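Local structure of ArtJ (Geobacillus stearothermophilus, 2PVU) at residues Val44-Asp49 / Ala73-Ala78; Lys173-Thr178 / Gly188-Val193; Asn246-Gly251 / Pro265-Leu270. The protein binds arginine, lysine and histidine and, as the solute-binding protein of an ABC transport system, probably delivers them to its membrane partner. One frame throughout, in Å; residues are numbered along the deposited sequence.

Contact 1: Val44-Asp49 / Ala73-Ala78; sequences VVVGTD and AVMKAA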
loop_
_atom_site.group_PDB
_atom_site.type_symbol
_atom_site.label_atom_id
_atom_site.label_comp_id
_atom_site.label_asym_id
_atom_site.label_seq_id
_atom_site.Cartn_x
_atom_site.Cartn_y
_atom_site.Cartn_z
ATOM N N VAL A 44 -2.742 -5.840 -20.684
ATOM C CA VAL A 44 -1.840 -5.152 -19.783
ATOM C C VAL A 44 -1.542 -6.070 -18.588
ATOM O O VAL A 44 -2.455 -6.653 -17.992
ATOM C CB VAL A 44 -2.467 -3.831 -19.247
ATOM C CG1 VAL A 44 -1.493 -3.154 -18.276
ATOM C CG2 VAL A 44 -2.807 -2.930 -20.426
ATOM N N VAL A 45 -0.262 -6.189 -18.241
ATOM C CA VAL A 45 0.136 -7.036 -17.133
ATOM C C VAL A 45 0.283 -6.145 -15.921
ATOM O O VAL A 45 1.204 -5.291 -15.863
ATOM C CB VAL A 45 1.466 -7.777 -17.416
ATOM C CG1 VAL A 45 1.881 -8.643 -16.226
ATOM C CG2 VAL A 45 1.315 -8.629 -18.687
ATOM N N VAL A 46 -0.570 -6.378 -14.918
ATOM C CA VAL A 46 -0.556 -5.527 -13.726
ATOM C C VAL A 46 -0.063 -6.359 -12.535
ATOM O O VAL A 46 -0.615 -7.411 -12.271
ATOM C CB VAL A 46 -1.978 -4.950 -13.382
ATOM C CG1 VAL A 46 -1.858 -3.921 -12.222
ATOM C CG2 VAL A 46 -2.647 -4.314 -14.593
ATOM N N GLY A 47 1.006 -5.919 -11.871
ATOM C CA GLY A 47 1.511 -6.632 -10.681
ATOM C C GLY A 47 1.063 -6.042 -9.363
ATOM O O GLY A 47 0.760 -4.844 -9.258
ATOM N N THR A 48 1.083 -6.880 -8.323
ATOM C CA THR A 48 0.705 -6.472 -6.969
ATOM C C THR A 48 1.340 -7.424 -5.958
ATOM O O THR A 48 1.832 -8.513 -6.319
ATOM C CB THR A 48 -0.839 -6.446 -6.793
ATOM O OG1 THR A 48 -1.204 -5.710 -5.603
ATOM C CG2 THR A 48 -1.457 -7.882 -6.738
ATOM N N ASP A 49 1.350 -6.976 -4.697
ATOM C CA ASP A 49 1.825 -7.787 -3.546
ATOM C C ASP A 49 0.578 -8.104 -2.768
ATOM O O ASP A 49 0.194 -7.296 -1.904
ATOM C CB ASP A 49 2.820 -6.951 -2.709
ATOM C CG ASP A 49 3.095 -7.545 -1.328
ATOM O OD1 ASP A 49 3.102 -8.809 -1.250
ATOM O OD2 ASP A 49 3.289 -6.768 -0.359
ATOM N N ALA A 73 -12.397 -0.940 -12.181
ATOM C CA ALA A 73 -13.124 0.268 -12.640
ATOM C C ALA A 73 -12.265 1.130 -13.559
ATOM O O ALA A 73 -12.706 1.609 -14.628
ATOM C CB ALA A 73 -13.529 1.083 -11.442
ATOM N N VAL A 74 -11.039 1.369 -13.122
ATOM C CA VAL A 74 -10.144 2.211 -13.890
ATOM C C VAL A 74 -9.834 1.611 -15.283
ATOM O O VAL A 74 -9.994 2.289 -16.296
ATOM C CB VAL A 74 -8.875 2.516 -13.056
ATOM C CG1 VAL A 74 -7.788 3.051 -13.914
ATOM C CG2 VAL A 74 -9.231 3.529 -11.907
ATOM N N MET A 75 -9.367 0.362 -15.338
ATOM C CA MET A 75 -9.048 -0.261 -16.619
ATOM C C MET A 75 -10.258 -0.421 -17.541
ATOM O O MET A 75 -10.129 -0.312 -18.759
ATOM C CB MET A 75 -8.366 -1.609 -16.396
ATOM C CG MET A 75 -7.047 -1.486 -15.562
ATOM S SD MET A 75 -5.751 -0.384 -16.198
ATOM C CE MET A 75 -4.878 -1.595 -17.191
ATOM N N LYS A 76 -11.437 -0.630 -16.976
ATOM C CA LYS A 76 -12.652 -0.667 -17.786
ATOM C C LYS A 76 -12.974 0.706 -18.393
ATOM O O LYS A 76 -13.308 0.797 -19.588
ATOM C CB LYS A 76 -13.831 -1.262 -17.001
ATOM C CG LYS A 76 -13.721 -2.789 -16.882
ATOM C CD LYS A 76 -14.787 -3.444 -16.025
ATOM C CE LYS A 76 -14.718 -4.972 -16.178
ATOM N NZ LYS A 76 -15.438 -5.703 -15.090
ATOM N N ALA A 77 -12.838 1.759 -17.587
ATOM C CA ALA A 77 -13.053 3.135 -18.055
ATOM C C ALA A 77 -12.012 3.495 -19.122
ATOM O O ALA A 77 -12.296 4.258 -20.056
ATOM C CB ALA A 77 -13.016 4.124 -16.876
ATOM N N ALA A 78 -10.820 2.907 -19.000
ATOM C CA ALA A 78 -9.712 3.180 -19.911
ATOM C C ALA A 78 -9.766 2.361 -21.215
ATOM O O ALA A 78 -8.984 2.625 -22.136
ATOM C CB ALA A 78 -8.382 2.940 -19.194
#

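Contact 2: Lys173-Thr178 / Gly188-Val193; sequences KKFETT and GGVDAV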
loop_
_atom_site.group_PDB
_atom_site.type_symbol
_atom_site.label_atom_id
_atom_site.label_comp_id
_atom_site.label_asym_id
_atom_site.label_seq_id
_atom_site.Cartn_x
_atom_site.Cartn_y
_atom_site.Cartn_z
ATOM N N LYS A 173 13.972 -4.644 11.606
ATOM C CA LYS A 173 13.878 -5.955 11.008
ATOM C C LYS A 173 12.974 -5.870 9.778
ATOM O O LYS A 173 11.853 -5.363 9.858
ATOM C CB LYS A 173 13.301 -6.970 11.989
ATOM C CG LYS A 173 13.959 -6.984 13.381
ATOM C CD LYS A 173 15.347 -7.534 13.293
ATOM C CE LYS A 173 15.940 -7.832 14.667
ATOM N NZ LYS A 173 17.394 -8.096 14.432
ATOM N N LYS A 174 13.463 -6.381 8.654
ATOM C CA LYS A 174 12.781 -6.194 7.370
ATOM C C LYS A 174 12.212 -7.509 6.869
ATOM O O LYS A 174 12.939 -8.542 6.884
ATOM C CB LYS A 174 13.761 -5.615 6.333
ATOM C CG LYS A 174 14.383 -4.273 6.693
ATOM C CD LYS A 174 15.601 -4.025 5.814
ATOM C CE LYS A 174 16.308 -2.724 6.140
ATOM N NZ LYS A 174 16.787 -2.645 7.537
ATOM N N PHE A 175 10.950 -7.496 6.421
ATOM C CA PHE A 175 10.268 -8.710 5.951
ATOM C C PHE A 175 9.708 -8.532 4.543
ATOM O O PHE A 175 9.413 -7.412 4.141
ATOM C CB PHE A 175 9.161 -9.081 6.938
ATOM C CG PHE A 175 9.689 -9.218 8.343
ATOM C CD1 PHE A 175 10.420 -10.334 8.709
ATOM C CD2 PHE A 175 9.580 -8.171 9.230
ATOM C CE1 PHE A 175 10.937 -10.440 9.993
ATOM C CE2 PHE A 175 10.103 -8.251 10.521
ATOM C CZ PHE A 175 10.806 -9.403 10.882
ATOM N N GLU A 176 9.565 -9.626 3.797
ATOM C CA GLU A 176 9.134 -9.494 2.391
ATOM C C GLU A 176 7.651 -9.169 2.258
ATOM O O GLU A 176 7.238 -8.643 1.215
ATOM C CB GLU A 176 9.488 -10.784 1.597
ATOM C CG GLU A 176 9.100 -10.758 0.124
ATOM C CD GLU A 176 9.653 -9.571 -0.636
ATOM O OE1 GLU A 176 10.756 -9.040 -0.298
ATOM O OE2 GLU A 176 8.972 -9.197 -1.617
ATOM N N THR A 177 6.861 -9.474 3.296
ATOM C CA THR A 177 5.442 -9.025 3.364
ATOM C C THR A 177 5.172 -8.310 4.677
ATOM O O THR A 177 5.820 -8.606 5.713
ATOM C CB THR A 177 4.458 -10.177 3.231
ATOM O OG1 THR A 177 4.631 -11.102 4.312
ATOM C CG2 THR A 177 4.643 -10.923 1.902
ATOM N N THR A 178 4.175 -7.423 4.653
ATOM C CA THR A 178 3.663 -6.852 5.910
ATOM C C THR A 178 3.016 -7.947 6.775
ATOM O O THR A 178 3.048 -7.862 8.012
ATOM C CB THR A 178 2.676 -5.728 5.575
ATOM O OG1 THR A 178 3.412 -4.776 4.842
ATOM C CG2 THR A 178 2.041 -5.057 6.860
ATOM N N GLY A 188 6.519 -11.910 19.401
ATOM C CA GLY A 188 7.505 -11.215 20.207
ATOM C C GLY A 188 8.870 -11.030 19.565
ATOM O O GLY A 188 9.821 -10.596 20.229
ATOM N N GLY A 189 8.998 -11.363 18.291
ATOM C CA GLY A 189 10.256 -11.123 17.590
ATOM C C GLY A 189 10.572 -9.634 17.430
ATOM O O GLY A 189 11.741 -9.234 17.375
ATOM N N VAL A 190 9.531 -8.815 17.327
ATOM C CA VAL A 190 9.716 -7.352 17.321
ATOM C C VAL A 190 8.789 -6.725 18.359
ATOM O O VAL A 190 7.777 -7.338 18.763
ATOM C CB VAL A 190 9.516 -6.681 15.904
ATOM C CG1 VAL A 190 10.464 -7.323 14.877
ATOM C CG2 VAL A 190 8.054 -6.773 15.454
ATOM N N ASP A 191 9.140 -5.509 18.748
ATOM C CA ASP A 191 8.420 -4.710 19.772
ATOM C C ASP A 191 7.296 -3.857 19.154
ATOM O O ASP A 191 6.362 -3.444 19.850
ATOM C CB ASP A 191 9.388 -3.767 20.478
ATOM C CG ASP A 191 10.483 -4.493 21.220
ATOM O OD1 ASP A 191 10.172 -5.502 21.877
ATOM O OD2 ASP A 191 11.648 -4.046 21.158
ATOM N N ALA A 192 7.384 -3.604 17.852
ATOM C CA ALA A 192 6.457 -2.716 17.165
ATOM C C ALA A 192 6.630 -2.939 15.676
ATOM O O ALA A 192 7.713 -3.365 15.218
ATOM C CB ALA A 192 6.794 -1.253 17.493
ATOM N N VAL A 193 5.570 -2.618 14.929
ATOM C CA VAL A 193 5.594 -2.628 13.451
ATOM C C VAL A 193 5.191 -1.232 12.967
ATOM O O VAL A 193 4.273 -0.577 13.557
ATOM C CB VAL A 193 4.646 -3.735 12.897
ATOM C CG1 VAL A 193 4.351 -3.527 11.342
ATOM C CG2 VAL A 193 5.282 -5.121 13.130
#

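Contact 3: Asn246-Gly251 / Pro265-Leu270; sequences NVINSG and PKLDRL. With SO4 (sulfate ion), chain B; SO4 (sulfate ion), chain C.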
loop_
_atom_site.group_PDB
_atom_site.type_symbol
_atom_site.label_atom_id
_atom_site.label_comp_id
_atom_site.label_asym_id
_atom_site.label_seq_id
_atom_site.Cartn_x
_atom_site.Cartn_y
_atom_site.Cartn_z
ATOM N N ASN A 246 -12.531 9.823 -14.418
ATOM C CA ASN A 246 -13.870 9.364 -14.802
ATOM C C ASN A 246 -14.518 8.521 -13.693
ATOM O O ASN A 246 -15.669 8.759 -13.319
ATOM C CB ASN A 246 -13.811 8.647 -16.150
ATOM C CG ASN A 246 -13.533 9.628 -17.345
ATOM O OD1 ASN A 246 -13.105 9.205 -18.444
ATOM N ND2 ASN A 246 -13.781 10.934 -17.130
ATOM N N VAL A 247 -13.755 7.580 -13.132
ATOM C CA VAL A 247 -14.189 6.780 -11.961
ATOM C C VAL A 247 -14.545 7.613 -10.716
ATOM O O VAL A 247 -15.551 7.340 -10.039
ATOM C CB VAL A 247 -13.167 5.652 -11.636
ATOM C CG1 VAL A 247 -13.476 4.949 -10.277
ATOM C CG2 VAL A 247 -13.180 4.624 -12.776
ATOM N N ILE A 248 -13.734 8.620 -10.411
ATOM C CA ILE A 248 -14.058 9.532 -9.319
ATOM C C ILE A 248 -15.301 10.367 -9.654
ATOM O O ILE A 248 -16.241 10.457 -8.854
ATOM C CB ILE A 248 -12.879 10.443 -8.957
ATOM C CG1 ILE A 248 -11.729 9.603 -8.340
ATOM C CG2 ILE A 248 -13.367 11.597 -8.021
ATOM C CD1 ILE A 248 -10.393 10.315 -8.227
ATOM N N ASN A 249 -15.333 10.943 -10.854
ATOM C CA ASN A 249 -16.466 11.776 -11.260
ATOM C C ASN A 249 -17.826 11.090 -11.221
ATOM O O ASN A 249 -18.821 11.723 -10.878
ATOM C CB ASN A 249 -16.243 12.356 -12.652
ATOM C CG ASN A 249 -15.193 13.423 -12.666
ATOM O OD1 ASN A 249 -14.723 13.846 -11.629
ATOM N ND2 ASN A 249 -14.832 13.874 -13.850
ATOM N N SER A 250 -17.867 9.810 -11.590
ATOM C CA SER A 250 -19.130 9.070 -11.715
ATOM C C SER A 250 -19.710 8.600 -10.363
ATOM O O SER A 250 -20.851 8.148 -10.308
ATOM C CB SER A 250 -18.929 7.862 -12.652
ATOM O OG SER A 250 -18.103 6.881 -12.030
ATOM N N GLY A 251 -18.921 8.681 -9.291
ATOM C CA GLY A 251 -19.357 8.167 -7.993
ATOM C C GLY A 251 -18.893 6.730 -7.744
ATOM O O GLY A 251 -19.105 6.206 -6.654
ATOM N N PRO A 265 -15.448 8.900 1.447
ATOM C CA PRO A 265 -14.076 9.428 1.359
ATOM C C PRO A 265 -14.090 10.958 1.427
ATOM O O PRO A 265 -15.151 11.570 1.285
ATOM C CB PRO A 265 -13.635 9.003 -0.037
ATOM C CG PRO A 265 -14.934 9.061 -0.837
ATOM C CD PRO A 265 -15.938 8.434 0.142
ATOM N N LYS A 266 -12.923 11.562 1.638
ATOM C CA LYS A 266 -12.797 13.015 1.504
ATOM C C LYS A 266 -12.064 13.255 0.199
ATOM O O LYS A 266 -10.824 13.238 0.158
ATOM C CB LYS A 266 -12.055 13.616 2.704
ATOM C CG LYS A 266 -12.932 13.577 3.990
ATOM C CD LYS A 266 -12.196 14.125 5.195
ATOM C CE LYS A 266 -13.121 14.401 6.366
ATOM N NZ LYS A 266 -12.256 14.709 7.538
ATOM N N LEU A 267 -12.837 13.395 -0.881
ATOM C CA LEU A 267 -12.228 13.481 -2.226
ATOM C C LEU A 267 -11.311 14.690 -2.384
ATOM O O LEU A 267 -10.468 14.691 -3.267
ATOM C CB LEU A 267 -13.302 13.452 -3.344
ATOM C CG LEU A 267 -14.243 12.237 -3.397
ATOM C CD1 LEU A 267 -15.374 12.436 -4.408
ATOM C CD2 LEU A 267 -13.459 10.947 -3.695
ATOM N N ASP A 268 -11.490 15.732 -1.557
ATOM C CA ASP A 268 -10.594 16.896 -1.662
ATOM C C ASP A 268 -9.126 16.548 -1.338
ATOM O O ASP A 268 -8.224 17.322 -1.683
ATOM C CB ASP A 268 -11.081 18.114 -0.840
ATOM C CG ASP A 268 -11.185 17.843 0.675
ATOM O OD1 ASP A 268 -10.735 16.783 1.165
ATOM O OD2 ASP A 268 -11.733 18.745 1.369
ATOM N N ARG A 269 -8.906 15.428 -0.641
ATOM C CA ARG A 269 -7.549 14.872 -0.401
ATOM C C ARG A 269 -6.827 14.489 -1.706
ATOM O O ARG A 269 -5.588 14.474 -1.759
ATOM C CB ARG A 269 -7.635 13.625 0.505
ATOM C CG ARG A 269 -8.090 13.996 1.903
ATOM C CD ARG A 269 -8.123 12.728 2.754
ATOM N NE ARG A 269 -8.500 13.021 4.136
ATOM C CZ ARG A 269 -8.514 12.094 5.077
ATOM N NH1 ARG A 269 -8.185 10.842 4.756
ATOM N NH2 ARG A 269 -8.839 12.406 6.321
ATOM N N LEU A 270 -7.597 14.202 -2.746
ATOM C CA LEU A 270 -7.037 13.777 -4.015
ATOM C C LEU A 270 -6.657 14.927 -4.943
ATOM O O LEU A 270 -6.128 14.675 -6.030
ATOM C CB LEU A 270 -7.976 12.806 -4.725
ATOM C CG LEU A 270 -8.429 11.675 -3.792
ATOM C CD1 LEU A 270 -9.407 10.721 -4.491
ATOM C CD2 LEU A 270 -7.212 10.931 -3.233
HETATM S S SO4 B . -8.950 15.903 6.717
HETATM O O1 SO4 B . -9.013 14.685 7.518
HETATM O O2 SO4 B . -7.859 16.762 7.174
HETATM O O3 SO4 B . -10.233 16.605 6.847
HETATM O O4 SO4 B . -8.683 15.528 5.325
HETATM S S SO4 C . -9.428 9.156 1.336
HETATM O O1 SO4 C . -10.020 7.828 1.276
HETATM O O2 SO4 C . -8.131 8.923 2.061
HETATM O O3 SO4 C . -10.398 10.011 2.075
HETATM O O4 SO4 C . -9.220 9.640 -0.058
#

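Contact 1: Val44-Asp49 / Ala73-Ala78
Met75, Val44 and Val46 form this contact, in which a helix packs on a strand within a beta-alpha-beta crossover. Strand 44-48 leads, by way of a small hairpin, into helix 66-78, after which the chain returns in strand 82-86 beside the first strand. The sheet is parallel and has 44-48 in its middle, as in the alpha/beta lobes of family 3 solute-binding proteins. The backbones stay well apart, with Met75 CA 9.3 Å from Val44 CA, the closest such pair, so one long side chain has to span the gap.

Met75 does so with a folded chain. Its CG lies anti to the carbonyl carbon (chi1 -59°), and further bends at chi2 (-57°) and chi3 (-90°) curl the thioether so that the terminal methyl, not the sulfur, leads. That methyl settles over the fork of Val44: Met75 CE lies 3.9 Å from Val44 CB and 3.9 Å from Val44 CG1, and its distance to Val44 CG2 is 4.1 Å. Three nearly equal distances mean that CE sits against the whole isopropyl group rather than one branch of it.

Alternation along the strand explains the second partner. Val44 and Val46 both point toward the helix, whereas Val45 points away, and Val46 meets the same methyl more loosely, through CG2. Tyr82 and Met103, from the strands on either side of 44-48, also touch the Met75 side chain, so it packs against residues of all three strands. At the far end of 44-49 the chain enters the lysine pocket, where Asp49 OD2 is hydrogen-bonded to Gln153 NE2. Within the apolar contact the sulfur is set back from the strand, Met75 SD lying 5.3 Å from Val46 CG2.

Contact 2: Lys173-Thr178 / Gly188-Val193
Val190 turns CG1 anti to its own carbonyl carbon (chi1 -56°), aiming that methyl at Lys173 and Phe175. Lys173 sets CG anti to its carbonyl carbon (chi1 -49°), which brings CG to that methyl, and the bend at chi2 (-70°) then sends the rest of the chain off in another direction. The setting is a beta-alpha-beta crossover: strand 172-175, helix 178-186, then strand 192-196. The two strands flank 150-153, running parallel to it on its two sides, so the contact joins the first strand to the turn that enters the last.

A single methyl carries the meeting. Val190 CG1 is 3.8 Å from Lys173 CG, and its distance to Lys173 CB is 4.1 Å; the two side chains run alongside with opposed headings. Lys173 therefore offers its aliphatic root, while its ammonium end turns off, where NZ is hydrogen-bonded to Pro170 O.

Phe175 adds the edge of its ring. Val190 CG1 lies near the ring plane, 4.5 Å from Phe175 CE2, and Phe175 CZ is also 4.5 Å from that methyl, so the approach is to the CE2-CZ side of the ring and not to a face. Val180, Ala181 and Glu184 of helix 178-186 touch the same ring, and Val190 is backbone-bonded to Glu184, which ties the turn to the helix. Thr177, the N-cap, holds the start of that helix through OG1 on Val180 N. Lys173 and Phe175, two apart on one strand, also touch each other: Phe175 CE2 is 3.7 Å from Lys173 CB.

Contact 3: Asn246-Gly251 / Pro265-Leu270
Ile248 reaches across from helix 237-249 with two of its branches, each meeting a different leucine of the C-terminal 3-10 segment 267-270. Its CG1 is anti to the carbonyl carbon (chi1 -67°) and its CG2 anti to the backbone N, an arrangement that splits the side chain between the partners. Ile248 CD1 lies 3.9 Å from Leu270 CD1, the two chains crossing at a slant, and Ile248 CG2 stands 4.2 Å from Leu267 CD1. Both leucines point toward the helix, three residues apart on one side of a tight turn.

Tyr253 of helix 252-261 touches both Ile248 and Leu267 and so closes the group from a third element. Backbone bonds from Arg269 N to Lys266 O and from Leu270 N to Leu267 O keep the turn wound, fixing the spacing of the two leucines.

Farther out, two sulfates, probably from the crystallisation liquor, sit by the same turn. Lys266 N donates almost straight to O3 of the chain C sulfate (3.0 Å, 170°), and Arg269 NH1 gives that ion a weak bond. The chain B sulfate lies at the guanidinium edge with its sulfur in plane: Arg269 NE bonds O4 at 2.8 Å and Arg269 NH2 bonds O1 at 2.6 Å, while Lys266 NZ adds a bond to O3 at 2.9 Å.

The leucines thus face helix 237-249, the chain C sulfate also lying beside Leu270 CD2, while the side-chain charges of Lys266 and Arg269 gather at the chain B sulfate. Those charges are probably offset in this crystal by the sulfates, with Glu126 a long, weak ion-pair partner of Arg269.

From the N terminus the three contacts follow in series, none nesting or crossing. Contact 1 closes a loop of 23 intervening residues, joining strand 44-48 to helix 66-78. Contact 2 spans only nine, around helix 178-186, on the opposite side of the chain's centre. Contact 3 spans thirteen, mostly helix 252-261, and ties the C-terminal segment to helix 237-249. Contacts 1 and 3 adjoin: Val247 CG2 packs 3.6 Å from Ala73 O, so helix 237-249 lies against helix 66-78. Contacts 1 and 2 lie in the two lobes, and only the ends of their segments 44-49 and 173-178 approach, Asp49 OD1 being 4.1 Å from Thr177 CG2; Asp49 belongs to the lysine pocket.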